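PDB 2UY1: cleavage stimulation factor 77 from Encephalitozoon cuniculi, which probably takes part in cleavage and polyadenylation of pre-mRNA 3' ends, as its relatives do, and may bind mRNA. Local coordinates for residues M18-A21 against R22-M26; G263-K266 against R267-S270; R300-E303 against L304-L308; M390-Y393 against E394-G398. All coordinates share one frame; numbering follows the deposited sequence.

How the contacts relate
The four contacts come one after another along an all-helical chain, each confined to successive turns at one place: contact 1 on helix 14-26, contact 2 on helix 260-269, contact 3 at the start of helix 302-311 and contact 4 on helix 384-397. None touches another. Centres of contacts 2 and 3 are about 21 Å apart, those of contacts 1 and 2 about 38 Å, as are those of contacts 3 and 4, and about 74 Å separates contacts 1 and 4. Contact 1 lies on the opposite side of the chain's centre from contacts 3 and 4. This spread fits the elongated helical-repeat architecture expected of a Suf-family protein; of the four, contact 4 is the one touched by a second protein chain.

Contact 1 of 4, residues M18-A21 against R22-M26; sequences MEHA and RRLYM
H20 swings CG anti to its backbone nitrogen (chi1 -178°), which carries the imidazole past its own carbonyl toward the next turn of helix 14-26, while L24 keeps CG beside its backbone nitrogen (chi1 -71°) and leans back to meet it. L24 CD1 settles over one face of the ring, 3.9 Å from the H20 ring centroid and 22° off the normal, a CH-pi contact displaced toward the rim. The closest ring atom is H20 NE2, 3.6 Å from L24 CD1. R23 reaches the same histidine by another route. Its chain bends at chi3 and folds back along the helix, laying one guanidinium face against the backbone, with CZ of R23 3.6 Å from CA of H20. R23 NH1 then comes to the ring edge, 3.4 Å from H20 ND1, at too poor an angle for a hydrogen bond. On another side of the helix M18 and R22 run alongside each other, M18 CE lying 3.8 Å from R22 NH2, and both also touch L52 of helix 47-57. A21, small and buried, suits the close approach of L36 from helix 30-40. Leucine and methionine thus offer apolar groups to flat or charged neighbours, and the positive charge of R23 beside the imidazole would probably disfavour protonation of H20, an effect that E19, whose OE2 is 5.0 Å from R23 NH2, may soften.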
loop_
_atom_site.group_PDB
_atom_site.type_symbol
_atom_site.label_atom_id
_atom_site.label_comp_id
_atom_site.label_asym_id
_atom_site.label_seq_id
_atom_site.Cartn_x
_atom_site.Cartn_y
_atom_site.Cartn_z
ATOM N N MET B 18 -49.915 2.356 -6.159
ATOM C CA MET B 18 -50.543 3.606 -5.757
ATOM C C MET B 18 -51.183 4.374 -6.918
ATOM O O MET B 18 -52.359 4.771 -6.868
ATOM C CB MET B 18 -49.461 4.467 -5.093
ATOM C CG MET B 18 -49.951 5.653 -4.360
ATOM S SD MET B 18 -51.340 5.312 -3.268
ATOM C CE MET B 18 -51.523 6.996 -2.696
ATOM N N GLU B 19 -50.393 4.562 -7.964
ATOM C CA GLU B 19 -50.792 5.303 -9.150
ATOM C C GLU B 19 -51.867 4.569 -9.940
ATOM O O GLU B 19 -52.755 5.211 -10.447
ATOM C CB GLU B 19 -49.566 5.631 -10.011
ATOM C CG GLU B 19 -48.853 6.961 -9.613
ATOM C CD GLU B 19 -47.361 7.036 -10.031
ATOM O OE1 GLU B 19 -46.617 7.912 -9.466
ATOM O OE2 GLU B 19 -46.929 6.221 -10.910
ATOM N N HIS B 20 -51.776 3.240 -10.021
ATOM C CA HIS B 20 -52.821 2.378 -10.613
ATOM C C HIS B 20 -54.135 2.489 -9.838
ATOM O O HIS B 20 -55.205 2.772 -10.440
ATOM C CB HIS B 20 -52.326 0.929 -10.674
ATOM C CG HIS B 20 -53.296 -0.029 -11.310
ATOM N ND1 HIS B 20 -53.958 0.246 -12.487
ATOM C CD2 HIS B 20 -53.677 -1.275 -10.951
ATOM C CE1 HIS B 20 -54.719 -0.783 -12.811
ATOM N NE2 HIS B 20 -54.588 -1.709 -11.884
ATOM N N ALA B 21 -54.042 2.342 -8.504
ATOM C CA ALA B 21 -55.179 2.523 -7.581
ATOM C C ALA B 21 -55.884 3.864 -7.744
ATOM O O ALA B 21 -57.125 3.919 -7.789
ATOM C CB ALA B 21 -54.765 2.276 -6.069
ATOM N N ARG B 22 -55.100 4.924 -7.876
ATOM C CA ARG B 22 -55.656 6.272 -8.019
ATOM C C ARG B 22 -56.360 6.462 -9.391
ATOM O O ARG B 22 -57.468 7.014 -9.447
ATOM C CB ARG B 22 -54.577 7.309 -7.787
ATOM C CG ARG B 22 -55.058 8.730 -7.684
ATOM C CD ARG B 22 -53.869 9.694 -7.491
ATOM N NE ARG B 22 -53.289 9.807 -6.130
ATOM C CZ ARG B 22 -53.956 10.098 -4.998
ATOM N NH1 ARG B 22 -55.295 10.237 -4.968
ATOM N NH2 ARG B 22 -53.275 10.202 -3.861
ATOM N N ARG B 23 -55.714 6.002 -10.475
ATOM C CA ARG B 23 -56.360 5.896 -11.809
ATOM C C ARG B 23 -57.700 5.135 -11.814
ATOM O O ARG B 23 -58.719 5.649 -12.364
ATOM C CB ARG B 23 -55.429 5.214 -12.823
ATOM C CG ARG B 23 -54.405 6.087 -13.530
ATOM C CD ARG B 23 -53.482 5.255 -14.453
ATOM N NE ARG B 23 -52.199 4.922 -13.810
ATOM C CZ ARG B 23 -51.688 3.698 -13.732
ATOM N NH1 ARG B 23 -52.312 2.668 -14.289
ATOM N NH2 ARG B 23 -50.538 3.496 -13.104
ATOM N N LEU B 24 -57.703 3.915 -11.254
ATOM C CA LEU B 24 -58.937 3.096 -11.090
ATOM C C LEU B 24 -60.051 3.778 -10.274
ATOM O O LEU B 24 -61.256 3.627 -10.591
ATOM C CB LEU B 24 -58.626 1.762 -10.424
ATOM C CG LEU B 24 -57.851 0.706 -11.206
ATOM C CD1 LEU B 24 -57.562 -0.483 -10.281
ATOM C CD2 LEU B 24 -58.646 0.275 -12.454
ATOM N N TYR B 25 -59.637 4.496 -9.215
ATOM C CA TYR B 25 -60.535 5.384 -8.435
ATOM C C TYR B 25 -61.128 6.459 -9.329
ATOM O O TYR B 25 -62.345 6.547 -9.472
ATOM C CB TYR B 25 -59.818 6.058 -7.250
ATOM C CG TYR B 25 -60.771 6.781 -6.327
ATOM C CD1 TYR B 25 -61.704 6.065 -5.583
ATOM C CD2 TYR B 25 -60.753 8.175 -6.205
ATOM C CE1 TYR B 25 -62.589 6.697 -4.734
ATOM C CE2 TYR B 25 -61.661 8.839 -5.347
ATOM C CZ TYR B 25 -62.574 8.081 -4.611
ATOM O OH TYR B 25 -63.492 8.665 -3.759
ATOM N N MET B 26 -60.246 7.261 -9.925
ATOM C CA MET B 26 -60.668 8.309 -10.856
ATOM C C MET B 26 -61.555 7.805 -11.997
ATOM O O MET B 26 -62.499 8.487 -12.378
ATOM C CB MET B 26 -59.470 9.114 -11.373
ATOM C CG MET B 26 -58.652 9.805 -10.259
ATOM S SD MET B 26 -59.459 11.226 -9.426
ATOM C CE MET B 26 -60.542 10.418 -8.260
#

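Contact 2 of 4, residues G263-K266 against R267-S270; sequences GDLK and RKYS
L265 and Y269, one turn apart on helix 260-269, form the packed side of this contact, whereas D264 and R267 lie on its exposed, polar side. The leucine and the tyrosine run side by side, and L265 CG touches Y269 CE2 at 4.0 Å. The ring also crowds the main chain, since Y269 CD2 is 3.1 Å from L265 O, the carbonyl oxygen that accepts the Y269 backbone N-H. Helix 282-300 covers this side through L288 against L265 and L285 against Y269, while F281 meets the tyrosine ring at an incline. Branched and aromatic groups suit such a seam between two helices. K268, though exposed, borders it with its aliphatic stem, CD resting 3.8 Å from L265 CD1 and CE lying over a face of the Y269 ring.

The other side is polar. R267 places CG beside its backbone nitrogen (chi1 -62°) and bends at chi3, so that its guanidinium folds back over the preceding turn. There G263 O lies above the centre of the guanidinium plane, 3.3 Å from R267 CZ; because G263 bears no side chain, the flat group can settle close to the backbone. R267 NH2 forms a salt bridge with D264 OD1, modelled at a doubtfully short 2.4 Å, with the carboxylate steeply turned against the guanidinium. The last backbone bond of the contact is S270 N to K266 O, 2.9 Å; the residues that follow are not modelled. The aspartate probably offsets the arginine's charge, and the partial negative charge of G263 O over the plane may add a little favourable electrostatics.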
loop_
_atom_site.group_PDB
_atom_site.type_symbol
_atom_site.label_atom_id
_atom_site.label_comp_id
_atom_site.label_asym_id
_atom_site.label_seq_id
_atom_site.Cartn_x
_atom_site.Cartn_y
_atom_site.Cartn_z
ATOM N N GLY B 263 -26.591 -23.215 -9.574
ATOM C CA GLY B 263 -26.784 -23.683 -10.958
ATOM C C GLY B 263 -27.692 -22.744 -11.713
ATOM O O GLY B 263 -27.446 -22.450 -12.879
ATOM N N ASP B 264 -28.780 -22.308 -11.076
ATOM C CA ASP B 264 -29.765 -21.434 -11.738
ATOM C C ASP B 264 -29.147 -20.110 -12.182
ATOM O O ASP B 264 -29.391 -19.634 -13.290
ATOM C CB ASP B 264 -30.973 -21.135 -10.830
ATOM C CG ASP B 264 -31.904 -22.349 -10.628
ATOM O OD1 ASP B 264 -31.667 -23.478 -11.182
ATOM O OD2 ASP B 264 -32.878 -22.144 -9.870
ATOM N N LEU B 265 -28.382 -19.491 -11.286
ATOM C CA LEU B 265 -27.656 -18.252 -11.616
ATOM C C LEU B 265 -26.522 -18.422 -12.630
ATOM O O LEU B 265 -26.198 -17.503 -13.357
ATOM C CB LEU B 265 -27.150 -17.575 -10.334
ATOM C CG LEU B 265 -27.850 -16.237 -10.064
ATOM C CD1 LEU B 265 -29.320 -16.307 -10.397
ATOM C CD2 LEU B 265 -27.608 -15.757 -8.642
ATOM N N LYS B 266 -25.909 -19.582 -12.658
ATOM C CA LYS B 266 -24.940 -19.876 -13.679
ATOM C C LYS B 266 -25.616 -19.849 -15.045
ATOM O O LYS B 266 -25.224 -19.081 -15.898
ATOM C CB LYS B 266 -24.235 -21.216 -13.423
ATOM C CG LYS B 266 -23.417 -21.716 -14.622
ATOM C CD LYS B 266 -22.924 -23.176 -14.442
ATOM C CE LYS B 266 -24.041 -24.240 -14.555
ATOM N NZ LYS B 266 -23.434 -25.573 -14.201
ATOM N N ARG B 267 -26.688 -20.633 -15.203
ATOM C CA ARG B 267 -27.463 -20.673 -16.463
ATOM C C ARG B 267 -27.923 -19.287 -16.943
ATOM O O ARG B 267 -27.864 -19.010 -18.149
ATOM C CB ARG B 267 -28.650 -21.626 -16.341
ATOM C CG ARG B 267 -28.221 -23.057 -16.080
ATOM C CD ARG B 267 -29.377 -24.034 -16.079
ATOM N NE ARG B 267 -30.011 -24.115 -14.763
ATOM C CZ ARG B 267 -29.552 -24.855 -13.755
ATOM N NH1 ARG B 267 -28.456 -25.602 -13.901
ATOM N NH2 ARG B 267 -30.216 -24.848 -12.599
ATOM N N LYS B 268 -28.348 -18.432 -15.999
ATOM C CA LYS B 268 -28.853 -17.070 -16.276
ATOM C C LYS B 268 -27.758 -16.194 -16.855
ATOM O O LYS B 268 -27.903 -15.680 -17.956
ATOM C CB LYS B 268 -29.514 -16.436 -15.041
ATOM C CG LYS B 268 -29.302 -14.911 -14.872
ATOM C CD LYS B 268 -30.004 -14.340 -13.613
ATOM C CE LYS B 268 -29.512 -12.930 -13.207
ATOM N NZ LYS B 268 -29.719 -11.780 -14.189
ATOM N N TYR B 269 -26.644 -16.058 -16.137
ATOM C CA TYR B 269 -25.476 -15.353 -16.659
ATOM C C TYR B 269 -24.869 -16.007 -17.906
ATOM O O TYR B 269 -24.098 -15.362 -18.636
ATOM C CB TYR B 269 -24.435 -15.165 -15.557
ATOM C CG TYR B 269 -24.906 -14.189 -14.491
ATOM C CD1 TYR B 269 -25.059 -12.841 -14.788
ATOM C CD2 TYR B 269 -25.223 -14.612 -13.185
ATOM C CE1 TYR B 269 -25.478 -11.949 -13.831
ATOM C CE2 TYR B 269 -25.664 -13.695 -12.219
ATOM C CZ TYR B 269 -25.786 -12.370 -12.563
ATOM O OH TYR B 269 -26.209 -11.424 -11.663
ATOM N N SER B 270 -25.228 -17.279 -18.113
ATOM C CA SER B 270 -24.949 -18.142 -19.299
ATOM C C SER B 270 -23.687 -18.966 -19.220
ATOM O O SER B 270 -23.741 -20.080 -18.713
ATOM C CB SER B 270 -25.136 -17.459 -20.665
ATOM O OG SER B 270 -26.480 -17.626 -21.125
#

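Contact 3 of 4, residues R300-E303 against L304-L308; sequences RGLE and LFRKL
A tight glycine turn joins helix 282-300 to helix 302-311, with G301 as N-cap of the second helix and F305 N donating to G301 O at 3.1 Å. G301 leaves helical geometry with a positive phi (102°), ending one helix where the next begins; a side chain here would jam against the preceding carbonyl, so glycine suits the corner. A water bridges the same turn, donating to R300 O and accepting from L304 N at 3.2 Å; it thereby satisfies an N-H of the first turn. Outside the corner, L304 CD1 packs against R300 CB at 3.5 Å. R306, extended from CG to NE, brings its guanidinium over L302, whose CG lies over one face and whose CD2 is 3.5 Å from R306 NH2. E303 OE1 comes in the guanidinium plane, at the edge, in a weak, hydrogen-bonded salt bridge with R306 NH1 at 3.4 Å, the carboxylate standing nearly perpendicular (81°). R306 NH2 makes its stronger salt bridge with E329 on helix 319-333, while buried F305 packs on Y324 and L293. The E329 salt bridge, helped by the weak bond to E303 and the leucine on one face, probably limits the rotation of the guanidinium.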
loop_
_atom_site.group_PDB
_atom_site.type_symbol
_atom_site.label_atom_id
_atom_site.label_comp_id
_atom_site.label_asym_id
_atom_site.label_seq_id
_atom_site.Cartn_x
_atom_site.Cartn_y
_atom_site.Cartn_z
ATOM N N ARG B 300 -21.621 -30.437 3.437
ATOM C CA ARG B 300 -21.276 -31.802 3.029
ATOM C C ARG B 300 -19.859 -32.237 3.388
ATOM O O ARG B 300 -19.581 -33.435 3.500
ATOM C CB ARG B 300 -21.389 -31.905 1.536
ATOM C CG ARG B 300 -22.741 -31.550 0.961
ATOM C CD ARG B 300 -23.912 -32.339 1.571
ATOM N NE ARG B 300 -25.148 -32.117 0.798
ATOM C CZ ARG B 300 -26.358 -32.529 1.176
ATOM N NH1 ARG B 300 -26.517 -33.171 2.327
ATOM N NH2 ARG B 300 -27.413 -32.301 0.413
ATOM N N GLY B 301 -18.947 -31.278 3.498
ATOM C CA GLY B 301 -17.613 -31.602 3.886
ATOM C C GLY B 301 -16.670 -31.621 2.710
ATOM O O GLY B 301 -17.035 -31.300 1.584
ATOM N N LEU B 302 -15.429 -31.940 3.008
ATOM C CA LEU B 302 -14.357 -31.759 2.059
ATOM C C LEU B 302 -14.485 -32.749 0.904
ATOM O O LEU B 302 -14.443 -32.339 -0.264
ATOM C CB LEU B 302 -13.019 -31.853 2.789
ATOM C CG LEU B 302 -11.695 -31.235 2.380
ATOM C CD1 LEU B 302 -11.703 -29.724 2.209
ATOM C CD2 LEU B 302 -10.856 -31.576 3.557
ATOM N N GLU B 303 -14.687 -34.042 1.173
ATOM C CA GLU B 303 -14.745 -34.937 0.011
ATOM C C GLU B 303 -15.791 -34.510 -1.082
ATOM O O GLU B 303 -15.481 -34.598 -2.214
ATOM C CB GLU B 303 -14.752 -36.429 0.400
ATOM C CG GLU B 303 -13.404 -36.912 1.055
ATOM C CD GLU B 303 -12.358 -37.544 0.089
ATOM O OE1 GLU B 303 -11.850 -36.872 -0.851
ATOM O OE2 GLU B 303 -11.982 -38.742 0.319
ATOM N N LEU B 304 -16.959 -33.961 -0.738
ATOM C CA LEU B 304 -17.901 -33.442 -1.742
ATOM C C LEU B 304 -17.546 -32.068 -2.336
ATOM O O LEU B 304 -17.836 -31.799 -3.535
ATOM C CB LEU B 304 -19.363 -33.428 -1.207
ATOM C CG LEU B 304 -20.188 -34.736 -1.367
ATOM C CD1 LEU B 304 -21.467 -34.692 -0.605
ATOM C CD2 LEU B 304 -20.465 -35.016 -2.824
ATOM N N PHE B 305 -16.939 -31.188 -1.512
ATOM C CA PHE B 305 -16.201 -29.968 -2.022
ATOM C C PHE B 305 -15.261 -30.387 -3.176
ATOM O O PHE B 305 -15.251 -29.802 -4.233
ATOM C CB PHE B 305 -15.400 -29.264 -0.876
ATOM C CG PHE B 305 -14.384 -28.244 -1.352
ATOM C CD1 PHE B 305 -14.733 -26.910 -1.494
ATOM C CD2 PHE B 305 -13.100 -28.626 -1.646
ATOM C CE1 PHE B 305 -13.828 -25.981 -1.967
ATOM C CE2 PHE B 305 -12.147 -27.708 -2.083
ATOM C CZ PHE B 305 -12.507 -26.395 -2.254
ATOM N N ARG B 306 -14.520 -31.448 -2.921
ATOM C CA ARG B 306 -13.504 -31.981 -3.817
ATOM C C ARG B 306 -14.070 -32.560 -5.094
ATOM O O ARG B 306 -13.531 -32.359 -6.183
ATOM C CB ARG B 306 -12.715 -33.044 -3.064
ATOM C CG ARG B 306 -11.550 -32.413 -2.320
ATOM C CD ARG B 306 -10.785 -33.431 -1.605
ATOM N NE ARG B 306 -9.925 -32.816 -0.611
ATOM C CZ ARG B 306 -9.397 -33.465 0.408
ATOM N NH1 ARG B 306 -9.671 -34.735 0.593
ATOM N NH2 ARG B 306 -8.610 -32.837 1.248
ATOM N N LYS B 307 -15.195 -33.240 -4.952
ATOM C CA LYS B 307 -15.952 -33.739 -6.093
ATOM C C LYS B 307 -16.569 -32.642 -6.923
ATOM O O LYS B 307 -16.557 -32.733 -8.146
ATOM C CB LYS B 307 -17.040 -34.693 -5.615
ATOM C CG LYS B 307 -18.121 -35.006 -6.630
ATOM C CD LYS B 307 -18.835 -36.277 -6.201
ATOM C CE LYS B 307 -19.496 -36.996 -7.395
ATOM N NZ LYS B 307 -20.866 -36.469 -7.541
ATOM N N LEU B 308 -17.138 -31.616 -6.304
ATOM C CA LEU B 308 -17.699 -30.481 -7.084
ATOM C C LEU B 308 -16.626 -29.695 -7.881
ATOM O O LEU B 308 -16.873 -29.254 -9.008
ATOM C CB LEU B 308 -18.483 -29.533 -6.174
ATOM C CG LEU B 308 -19.021 -28.266 -6.854
ATOM C CD1 LEU B 308 -20.011 -28.625 -7.937
ATOM C CD2 LEU B 308 -19.659 -27.255 -5.907
HETATM O O HOH W 1 -17.829 -34.643 2.270
#

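Contact 4 of 4, residues M390-Y393 against E394-G398; sequences MIEY and EFMVG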
loop_
_atom_site.group_PDB
_atom_site.type_symbol
_atom_site.label_atom_id
_atom_site.label_comp_id
_atom_site.label_asym_id
_atom_site.label_seq_id
_atom_site.Cartn_x
_atom_site.Cartn_y
_atom_site.Cartn_z
ATOM N N MET B 390 10.744 -11.373 -2.375
ATOM C CA MET B 390 11.890 -12.282 -2.470
ATOM C C MET B 390 13.194 -11.616 -2.002
ATOM O O MET B 390 14.006 -12.225 -1.338
ATOM C CB MET B 390 12.000 -12.851 -3.918
ATOM C CG MET B 390 13.058 -13.911 -4.161
ATOM S SD MET B 390 12.611 -15.487 -3.326
ATOM C CE MET B 390 13.359 -15.251 -1.784
ATOM N N ILE B 391 13.422 -10.361 -2.370
ATOM C CA ILE B 391 14.611 -9.603 -1.897
ATOM C C ILE B 391 14.579 -9.457 -0.371
ATOM O O ILE B 391 15.622 -9.571 0.299
ATOM C CB ILE B 391 14.698 -8.161 -2.620
ATOM C CG1 ILE B 391 15.156 -8.332 -4.096
ATOM C CG2 ILE B 391 15.650 -7.157 -1.801
ATOM C CD1 ILE B 391 14.781 -7.143 -5.090
ATOM N N GLU B 392 13.423 -9.152 0.192
ATOM C CA GLU B 392 13.310 -8.967 1.653
ATOM C C GLU B 392 13.516 -10.292 2.404
ATOM O O GLU B 392 14.275 -10.369 3.394
ATOM C CB GLU B 392 11.949 -8.383 2.060
ATOM C CG GLU B 392 11.691 -8.248 3.659
ATOM C CD GLU B 392 12.429 -7.077 4.344
ATOM O OE1 GLU B 392 13.376 -6.490 3.758
ATOM O OE2 GLU B 392 12.082 -6.710 5.493
ATOM N N TYR B 393 12.864 -11.329 1.910
ATOM C CA TYR B 393 13.159 -12.740 2.407
ATOM C C TYR B 393 14.645 -13.199 2.407
ATOM O O TYR B 393 15.158 -13.687 3.417
ATOM C CB TYR B 393 12.323 -13.716 1.603
ATOM C CG TYR B 393 12.337 -15.142 2.164
ATOM C CD1 TYR B 393 11.376 -15.547 3.080
ATOM C CD2 TYR B 393 13.309 -16.038 1.792
ATOM C CE1 TYR B 393 11.341 -16.862 3.553
ATOM C CE2 TYR B 393 13.305 -17.367 2.280
ATOM C CZ TYR B 393 12.328 -17.746 3.144
ATOM O OH TYR B 393 12.304 -19.016 3.652
ATOM N N GLU B 394 15.288 -13.163 1.252
ATOM C CA GLU B 394 16.778 -13.330 1.139
ATOM C C GLU B 394 17.655 -12.528 2.106
ATOM O O GLU B 394 18.548 -13.105 2.787
ATOM C CB GLU B 394 17.205 -13.052 -0.328
ATOM C CG GLU B 394 18.585 -13.615 -0.699
ATOM C CD GLU B 394 18.656 -15.105 -0.407
ATOM O OE1 GLU B 394 17.655 -15.762 -0.626
ATOM O OE2 GLU B 394 19.702 -15.605 0.018
ATOM N N PHE B 395 17.435 -11.190 2.188
ATOM C CA PHE B 395 18.051 -10.395 3.222
ATOM C C PHE B 395 17.835 -10.887 4.670
ATOM O O PHE B 395 18.743 -10.841 5.500
ATOM C CB PHE B 395 17.644 -8.913 3.093
ATOM C CG PHE B 395 18.521 -7.954 3.900
ATOM C CD1 PHE B 395 19.646 -7.375 3.334
ATOM C CD2 PHE B 395 18.216 -7.633 5.230
ATOM C CE1 PHE B 395 20.426 -6.458 4.056
ATOM C CE2 PHE B 395 18.989 -6.748 5.942
ATOM C CZ PHE B 395 20.110 -6.156 5.392
ATOM N N MET B 396 16.621 -11.283 5.002
ATOM C CA MET B 396 16.337 -11.724 6.378
ATOM C C MET B 396 16.931 -13.108 6.726
ATOM O O MET B 396 17.647 -13.273 7.737
ATOM C CB MET B 396 14.832 -11.637 6.670
ATOM C CG MET B 396 14.379 -10.179 6.835
ATOM S SD MET B 396 12.630 -10.029 7.113
ATOM C CE MET B 396 12.383 -10.807 8.737
ATOM N N VAL B 397 16.674 -14.093 5.890
ATOM C CA VAL B 397 17.122 -15.435 6.208
ATOM C C VAL B 397 17.975 -16.162 5.158
ATOM O O VAL B 397 18.226 -17.380 5.290
ATOM C CB VAL B 397 15.901 -16.362 6.671
ATOM C CG1 VAL B 397 15.289 -15.814 7.959
ATOM C CG2 VAL B 397 14.888 -16.518 5.544
ATOM N N GLY B 398 18.495 -15.415 4.193
ATOM C CA GLY B 398 19.255 -15.967 3.129
ATOM C C GLY B 398 20.718 -15.583 3.263
ATOM O O GLY B 398 21.207 -15.585 4.326
#
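This is an i to i+4 aromatic-aliphatic contact on the last turn of helix 384-397, where V397 covers a face of the Y393 ring. V397 CG2 lies 3.9 Å from the Y393 ring centroid and 18° off its normal, a CH-pi contact offset toward the rim, with Y393 CZ the nearest of the ring carbons together with CE2, at 3.7 Å. The tyrosine turns CG anti to its backbone nitrogen (chi1 -170°), extending the ring along the helix toward the valine. With V397 CG1 anti to the carbonyl carbon (chi1 -63°), CG2 falls in the crowded position between N and C, and it is the methyl that touches. The backbone reinforces the pair, V397 N donating to Y393 O at 2.9 Å. On a neighbouring side E392 OE2 lies 3.7 Å from M396 SD, a packing contact. The bend at chi2 lets E394 reach S399 N with OE2, in a hydrogen bond, and R374 NH2, of helix 370-379, with OE1, in a salt bridge; a buried acid is thus satisfied at both oxygens. Around these turns, M390 and Y393 lean respectively on F361 and L365 of helix 354-367, M390 also meets F377 of helix 370-379, and F395 stacks edge-to-face with F403 of helix 400-415, while another protein chain packs on Y393 and V397 and hydrogen-bonds F395 O through a basic side chain.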